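Local structure of Hit-like protein involved in cell-cycle regulation (3LB5) at residues Asn30-Leu35 with Ile52-Ile57. The protein is a histidine triad (HIT) protein that probably binds nucleotides, as in the related HINT proteins, and may take part in cell-cycle regulation. Sequence-based numbering, arbitrary orientation.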
loop_
_atom_site.group_PDB
_atom_site.type_symbol
_atom_site.label_atom_id
_atom_site.label_comp_id
_atom_site.label_asym_id
_atom_site.label_seq_id
_atom_site.Cartn_x
_atom_site.Cartn_y
_atom_site.Cartn_z
ATOM N N ASN B 30 21.183 -5.496 -3.497
ATOM C CA ASN B 30 20.290 -4.339 -3.590
ATOM C C ASN B 30 20.445 -3.451 -2.370
ATOM O O ASN B 30 20.774 -3.932 -1.294
ATOM C CB ASN B 30 18.814 -4.735 -3.854
ATOM C CG ASN B 30 18.050 -5.089 -2.585
ATOM O OD1 ASN B 30 17.768 -4.224 -1.775
ATOM N ND2 ASN B 30 17.670 -6.362 -2.441
ATOM N N ILE B 31 20.250 -2.145 -2.547
ATOM C CA ILE B 31 20.628 -1.205 -1.483
ATOM C C ILE B 31 19.883 -1.389 -0.144
ATOM O O ILE B 31 20.446 -1.127 0.920
ATOM C CB ILE B 31 20.616 0.280 -1.966
ATOM C CG1 ILE B 31 19.214 0.719 -2.428
ATOM C CG2 ILE B 31 21.668 0.494 -3.062
ATOM C CD1 ILE B 31 19.169 2.218 -2.953
ATOM N N PHE B 32 18.639 -1.866 -0.183
ATOM C CA PHE B 32 17.922 -2.160 1.059
ATOM C C PHE B 32 18.420 -3.427 1.765
ATOM O O PHE B 32 18.465 -3.445 2.984
ATOM C CB PHE B 32 16.397 -2.235 0.864
ATOM C CG PHE B 32 15.753 -0.910 0.464
ATOM C CD1 PHE B 32 16.465 0.304 0.518
ATOM C CD2 PHE B 32 14.431 -0.882 0.047
ATOM C CE1 PHE B 32 15.874 1.510 0.115
ATOM C CE2 PHE B 32 13.831 0.336 -0.341
ATOM C CZ PHE B 32 14.563 1.522 -0.307
ATOM N N ALA B 33 18.752 -4.483 1.027
ATOM C CA ALA B 33 19.430 -5.642 1.643
ATOM C C ALA B 33 20.758 -5.217 2.311
ATOM O O ALA B 33 21.124 -5.707 3.386
ATOM C CB ALA B 33 19.713 -6.691 0.596
ATOM N N LYS B 34 21.475 -4.317 1.647
ATOM C CA LYS B 34 22.741 -3.774 2.189
ATOM C C LYS B 34 22.491 -2.961 3.465
ATOM O O LYS B 34 23.241 -3.088 4.412
ATOM C CB LYS B 34 23.490 -2.941 1.139
ATOM C CG LYS B 34 24.091 -3.759 0.026
ATOM C CD LYS B 34 25.043 -2.894 -0.840
ATOM C CE LYS B 34 26.319 -3.620 -1.186
ATOM N NZ LYS B 34 27.190 -3.862 0.014
ATOM N N LEU B 35 21.427 -2.152 3.492
ATOM C CA LEU B 35 21.000 -1.412 4.700
ATOM C C LEU B 35 20.722 -2.381 5.868
ATOM O O LEU B 35 21.224 -2.194 6.984
ATOM C CB LEU B 35 19.719 -0.601 4.371
ATOM C CG LEU B 35 19.027 0.325 5.394
ATOM C CD1 LEU B 35 18.128 1.345 4.659
ATOM C CD2 LEU B 35 18.205 -0.455 6.424
ATOM N N ILE B 52 12.221 -2.521 9.503
ATOM C CA ILE B 52 12.931 -1.295 9.718
ATOM C C ILE B 52 12.154 -0.221 9.012
ATOM O O ILE B 52 11.727 -0.421 7.887
ATOM C CB ILE B 52 14.350 -1.322 9.127
ATOM C CG1 ILE B 52 15.160 -2.506 9.667
ATOM C CG2 ILE B 52 15.070 -0.029 9.483
ATOM C CD1 ILE B 52 16.464 -2.726 8.884
ATOM N N ALA B 53 11.967 0.905 9.694
ATOM C CA ALA B 53 11.376 2.094 9.089
ATOM C C ALA B 53 12.415 3.182 9.094
ATOM O O ALA B 53 13.063 3.425 10.115
ATOM C CB ALA B 53 10.101 2.541 9.851
ATOM N N PHE B 54 12.565 3.859 7.959
ATOM C CA PHE B 54 13.687 4.755 7.775
ATOM C C PHE B 54 13.312 5.840 6.758
ATOM O O PHE B 54 12.370 5.687 5.987
ATOM C CB PHE B 54 14.955 3.974 7.353
ATOM C CG PHE B 54 14.810 3.231 6.039
ATOM C CD1 PHE B 54 15.256 3.812 4.841
ATOM C CD2 PHE B 54 14.248 1.949 5.999
ATOM C CE1 PHE B 54 15.139 3.128 3.605
ATOM C CE2 PHE B 54 14.118 1.254 4.759
ATOM C CZ PHE B 54 14.569 1.855 3.557
ATOM N N MET B 55 14.022 6.950 6.824
ATOM C CA MET B 55 13.725 8.099 5.992
ATOM C C MET B 55 14.104 7.837 4.542
ATOM O O MET B 55 15.199 7.328 4.255
ATOM C CB MET B 55 14.463 9.337 6.523
ATOM C CG MET B 55 14.189 9.660 8.008
ATOM S SD MET B 55 12.438 9.624 8.436
ATOM C CE MET B 55 11.888 11.032 7.452
ATOM N N ASP B 56 13.193 8.181 3.630
ATOM C CA ASP B 56 13.521 8.210 2.210
ATOM C C ASP B 56 14.482 9.380 1.958
ATOM O O ASP B 56 14.199 10.508 2.373
ATOM C CB ASP B 56 12.231 8.391 1.384
ATOM C CG ASP B 56 12.431 8.113 -0.107
ATOM O OD1 ASP B 56 13.477 8.492 -0.676
ATOM O OD2 ASP B 56 11.531 7.515 -0.731
ATOM N N ILE B 57 15.614 9.126 1.292
ATOM C CA ILE B 57 16.612 10.178 1.029
ATOM C C ILE B 57 16.280 11.097 -0.157
ATOM O O ILE B 57 16.940 12.122 -0.352
ATOM C CB ILE B 57 18.076 9.636 0.884
ATOM C CG1 ILE B 57 18.242 8.771 -0.376
ATOM C CG2 ILE B 57 18.528 8.922 2.195
ATOM C CD1 ILE B 57 19.674 8.341 -0.633
#
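Phe54 meets two side chains of the short helix at once, turning its edge to Phe32 and a face to Leu35. Its CZ lies 3.7 Å from Phe32 CE1, above the face of the Phe32 ring and offset toward the rim. The planes stand at 78° with centroids 5.2 Å apart, a T-shaped stack in which Phe54 supplies the edge. Over one face of Phe54, Leu35 CD1 sits almost on the ring normal, 3.6 Å from the centroid, a CH-pi contact. With CG anti to the backbone N (chi1 -178°), Leu35 extends toward the strand. Its other methyl, CD2, touches Ile52 CD1 at 3.8 Å, so the fork of the leucine spans two strand residues whose side chains emerge on the same side. The helix is capped at its start by Asn30, whose OD1 accepts from Ala33 N (3.0 Å). Leu66 of strand 65-69 touches both phenylalanines, and His125 packs edge-to-face with Phe32. The side chain of Phe54 also lies about 4 Å from a bound ligand of unknown identity. This buried aromatic cluster joins the N-terminal helix to the antiparallel sheet of the HIT fold.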